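Local coordinates for rhizobiales Sp. Pch2 (Marine metagenome, PDB 6PB3), which is a Trip13-like AAA+ ATPase that, together with HORMA domain proteins, regulates bacterial cGAS-like enzymes to mediate immunity against bacteriophages, at the interface of chains A and B. Numbering follows the deposited sequence. Chains: chain A/B, Rhizobiales Sp. Pch2.

Contact 1 and contact 2 join the same two subunits of a hexameric AAA+ assembly, and show how neighbours in such a ring commonly meet both at the nucleotide site and at the lid. Contact 1 sets helix 211-214 and A:Arg215 against the P-loop and B:Asn204, just after strand 197-203. Contact 2 sets the C-terminal part of helix 49-59 and A:His60 against helix 268-283 and the segment after it in chain B. The C-alpha centres of contact 1 and contact 2 are about 29 Å apart, with no residue shared. Chain A thus grips both the ATPase core and the lid of one neighbour, which may couple their relative movement to nucleotide state.

Contact 1: the interface of chains A and B. Residues chain A 211, 214-215; chain B 83-84, 204.
The guanidinium group of A:Arg214 lies flat over B:Val83, whose methyl CG1 sits 3.8 Å from A:Arg214 NE on one face, displaced toward the rim of the group. B:Val83 CG2 comes to 4.1 Å from A:Arg214 NH2, and A:Arg214 CB, in the aliphatic part, lies 3.9 Å from B:Val83 CG1. A bend at chi3 (-50°) folds the end of the arginine back across the valine, and the two side chains cross at about a right angle. The same branch also touches the A:Pro211 ring: A:Pro211 CA is 3.7 Å from B:Val83 CG1, and the methyl points into the angle formed by the proline ring and the arginine side chain. With CG1 anti to the backbone N (chi1 178°), B:Val83 directs this branch toward chain A. The flat amide of B:Asn204 meets another part of the proline, with B:Asn204 CG 4.0 Å from A:Pro211 CG. Farther along, A:Arg215 brings the first carbon of its side chain, CB, to 4.2 Å from B:Gly84 CA, a peripheral contact. B:Val83 and B:Gly84 belong to the Walker A P-loop, GDVGSGKT, while B:Asn204 occupies the sensor 1 position after strand 197-203. A:Arg214 and A:Arg215 come from the arginine-rich stretch where AAA+ proteins carry their arginine fingers, although the structure alone does not show either one acting on nucleotide. The patch brings one subunit against its neighbour's ATP-binding loop, a placement suited to communication between active sites.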
loop_
_atom_site.group_PDB
_atom_site.type_symbol
_atom_site.label_atom_id
_atom_site.label_comp_id
_atom_site.label_asym_id
_atom_site.label_seq_id
_atom_site.Cartn_x
_atom_site.Cartn_y
_atom_site.Cartn_z
ATOM N N PRO A 211 -10.545 6.438 18.025
ATOM C CA PRO A 211 -11.859 7.070 17.801
ATOM C C PRO A 211 -12.543 7.506 19.082
ATOM O O PRO A 211 -13.225 8.539 19.107
ATOM C CB PRO A 211 -12.662 5.963 17.100
ATOM C CG PRO A 211 -11.620 5.037 16.544
ATOM C CD PRO A 211 -10.455 5.088 17.450
ATOM N N ARG A 214 -11.129 10.774 19.784
ATOM C CA ARG A 214 -11.524 11.807 18.832
ATOM C C ARG A 214 -12.934 12.307 19.106
ATOM O O ARG A 214 -13.187 13.517 19.093
ATOM C CB ARG A 214 -11.426 11.256 17.411
ATOM C CG ARG A 214 -10.886 12.241 16.423
ATOM C CD ARG A 214 -10.933 11.703 15.026
ATOM N NE ARG A 214 -10.361 10.365 14.926
ATOM C CZ ARG A 214 -10.331 9.683 13.789
ATOM N NH1 ARG A 214 -10.832 10.243 12.698
ATOM N NH2 ARG A 214 -9.810 8.457 13.737
ATOM N N ARG A 215 -13.861 11.386 19.371
ATOM C CA ARG A 215 -15.263 11.758 19.509
ATOM C C ARG A 215 -15.534 12.565 20.769
ATOM O O ARG A 215 -16.580 13.212 20.848
ATOM C CB ARG A 215 -16.142 10.502 19.484
ATOM C CG ARG A 215 -16.140 9.679 20.766
ATOM C CD ARG A 215 -17.093 8.458 20.616
ATOM N NE ARG A 215 -17.268 7.739 21.878
ATOM C CZ ARG A 215 -16.827 6.503 22.104
ATOM N NH1 ARG A 215 -16.197 5.824 21.142
ATOM N NH2 ARG A 215 -17.038 5.934 23.288
ATOM N N VAL B 83 -15.913 8.523 12.253
ATOM C CA VAL B 83 -15.686 8.804 13.661
ATOM C C VAL B 83 -16.218 10.186 14.006
ATOM O O VAL B 83 -16.102 11.136 13.219
ATOM C CB VAL B 83 -14.184 8.688 13.963
ATOM C CG1 VAL B 83 -13.901 9.024 15.418
ATOM C CG2 VAL B 83 -13.691 7.292 13.607
ATOM N N GLY B 84 -16.801 10.307 15.196
ATOM C CA GLY B 84 -17.284 11.595 15.646
ATOM C C GLY B 84 -18.611 12.007 15.056
ATOM O O GLY B 84 -18.965 13.188 15.129
ATOM N N ASN B 204 -16.184 1.919 13.009
ATOM C CA ASN B 204 -15.867 3.015 12.106
ATOM C C ASN B 204 -16.018 2.581 10.660
ATOM O O ASN B 204 -16.672 3.260 9.861
ATOM C CB ASN B 204 -14.457 3.518 12.379
ATOM C CG ASN B 204 -14.255 3.844 13.822
ATOM O OD1 ASN B 204 -15.197 4.223 14.529
ATOM N ND2 ASN B 204 -13.030 3.676 14.287
#

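Contact 2: the interface of chains A and B. Residues chain A 55, 59-60; chain B 280, 283-284, 287-289.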
loop_
_atom_site.group_PDB
_atom_site.type_symbol
_atom_site.label_atom_id
_atom_site.label_comp_id
_atom_site.label_asym_id
_atom_site.label_seq_id
_atom_site.Cartn_x
_atom_site.Cartn_y
_atom_site.Cartn_z
ATOM N N TRP A 55 -22.715 35.305 27.826
ATOM C CA TRP A 55 -22.649 35.887 26.488
ATOM C C TRP A 55 -23.890 35.549 25.675
ATOM O O TRP A 55 -24.452 36.420 25.003
ATOM C CB TRP A 55 -21.398 35.416 25.749
ATOM C CG TRP A 55 -21.481 35.709 24.276
ATOM C CD1 TRP A 55 -21.136 36.870 23.652
ATOM C CD2 TRP A 55 -21.975 34.835 23.250
ATOM N NE1 TRP A 55 -21.369 36.771 22.301
ATOM C CE2 TRP A 55 -21.886 35.533 22.028
ATOM C CE3 TRP A 55 -22.477 33.529 23.246
ATOM C CZ2 TRP A 55 -22.277 34.970 20.813
ATOM C CZ3 TRP A 55 -22.874 32.972 22.033
ATOM C CH2 TRP A 55 -22.771 33.694 20.837
ATOM N N HIS A 59 -26.583 38.423 24.161
ATOM C CA HIS A 59 -26.620 38.653 22.722
ATOM C C HIS A 59 -27.696 37.858 21.993
ATOM O O HIS A 59 -28.252 38.362 21.011
ATOM C CB HIS A 59 -25.253 38.349 22.097
ATOM C CG HIS A 59 -24.201 39.374 22.406
ATOM N ND1 HIS A 59 -23.464 39.360 23.571
ATOM C CD2 HIS A 59 -23.758 40.441 21.696
ATOM C CE1 HIS A 59 -22.612 40.369 23.567
ATOM N NE2 HIS A 59 -22.771 41.041 22.440
ATOM N N HIS A 60 -28.008 36.637 22.429
ATOM C CA HIS A 60 -28.997 35.790 21.755
ATOM C C HIS A 60 -29.822 35.033 22.786
ATOM O O HIS A 60 -29.729 33.808 22.901
ATOM C CB HIS A 60 -28.311 34.815 20.795
ATOM C CG HIS A 60 -27.473 35.480 19.749
ATOM N ND1 HIS A 60 -26.097 35.388 19.728
ATOM C CD2 HIS A 60 -27.814 36.255 18.692
ATOM C CE1 HIS A 60 -25.627 36.074 18.702
ATOM N NE2 HIS A 60 -26.648 36.612 18.059
ATOM N N VAL B 280 -19.233 30.097 16.985
ATOM C CA VAL B 280 -19.620 30.644 18.284
ATOM C C VAL B 280 -18.461 31.407 18.918
ATOM O O VAL B 280 -18.609 32.558 19.351
ATOM C CB VAL B 280 -20.109 29.516 19.206
ATOM C CG1 VAL B 280 -20.412 30.075 20.591
ATOM C CG2 VAL B 280 -21.320 28.834 18.601
ATOM N N ALA B 283 -17.602 35.036 17.859
ATOM C CA ALA B 283 -18.383 36.127 18.425
ATOM C C ALA B 283 -18.158 36.282 19.920
ATOM O O ALA B 283 -18.047 37.408 20.408
ATOM C CB ALA B 283 -19.865 35.888 18.152
ATOM N N TYR B 284 -18.081 35.167 20.641
ATOM C CA TYR B 284 -17.841 35.190 22.076
ATOM C C TYR B 284 -16.545 35.940 22.376
ATOM O O TYR B 284 -15.563 35.799 21.635
ATOM C CB TYR B 284 -17.777 33.748 22.605
ATOM C CG TYR B 284 -17.180 33.557 23.990
ATOM C CD1 TYR B 284 -17.992 33.506 25.118
ATOM C CD2 TYR B 284 -15.808 33.385 24.166
ATOM C CE1 TYR B 284 -17.451 33.313 26.383
ATOM C CE2 TYR B 284 -15.263 33.196 25.429
ATOM C CZ TYR B 284 -16.088 33.158 26.531
ATOM O OH TYR B 284 -15.552 32.977 27.786
ATOM N N THR B 287 -19.332 40.049 21.152
ATOM C CA THR B 287 -19.923 40.373 19.861
ATOM C C THR B 287 -21.044 39.392 19.550
ATOM O O THR B 287 -21.023 38.241 19.986
ATOM C CB THR B 287 -18.841 40.364 18.757
ATOM O OG1 THR B 287 -17.969 41.489 18.940
ATOM C CG2 THR B 287 -19.442 40.446 17.366
ATOM N N SER B 288 -22.042 39.866 18.812
ATOM C CA SER B 288 -23.078 38.968 18.344
ATOM C C SER B 288 -22.585 38.178 17.129
ATOM O O SER B 288 -21.589 38.523 16.488
ATOM C CB SER B 288 -24.350 39.753 18.018
ATOM O OG SER B 288 -24.040 41.051 17.536
ATOM N N ILE B 289 -23.289 37.085 16.829
ATOM C CA ILE B 289 -22.898 36.222 15.720
ATOM C C ILE B 289 -22.996 36.990 14.407
ATOM O O ILE B 289 -23.990 37.676 14.138
ATOM C CB ILE B 289 -23.760 34.952 15.722
ATOM C CG1 ILE B 289 -23.218 33.968 16.762
ATOM C CG2 ILE B 289 -23.782 34.293 14.355
ATOM C CD1 ILE B 289 -24.194 32.920 17.186
#
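In this AAA+ ATPase the C-terminal helical lid includes helix 268-283, and A:Trp55, on helix 49-59 of the adjoining subunit, fits against the end of that helix and the segment that follows. The indole nitrogen A:Trp55 NE1 donates a hydrogen bond to the backbone oxygen B:Thr287 O at 2.8 Å. The bond is fairly straight, 157° at the hydrogen, and the acceptor lies almost in the indole plane, but the donor stands above the carbonyl plane and not on a lone pair. Having CG anti to the backbone N (chi1 166°) swings the indole out from its helix toward chain B. Over one face of the A:Trp55 indole comes B:Tyr284 CA, 3.9 Å from the centroid of the five-membered ring in a CH-pi contact, while A:His59 CB backs the opposite face from within chain A. The bond and the two covered faces should together limit rotation of the ring. Around its benzene part, A:Trp55 CZ2 meets the methyl B:Ala283 CB at 3.7 Å, and B:Ile289 CD1 arrives in plane at the edge, 4.0 Å from A:Trp55 CH2. The isoleucine is shared: B:Ile289 CB also packs 3.7 Å from A:His60 CE1, with the two side chains crossing at a slant. A:His59 turns its imidazole to the same stretch of backbone, with B:Thr287 O above one face, toward the rim, and A:His59 CD2 comes 3.7 Å from B:Ser288 CA.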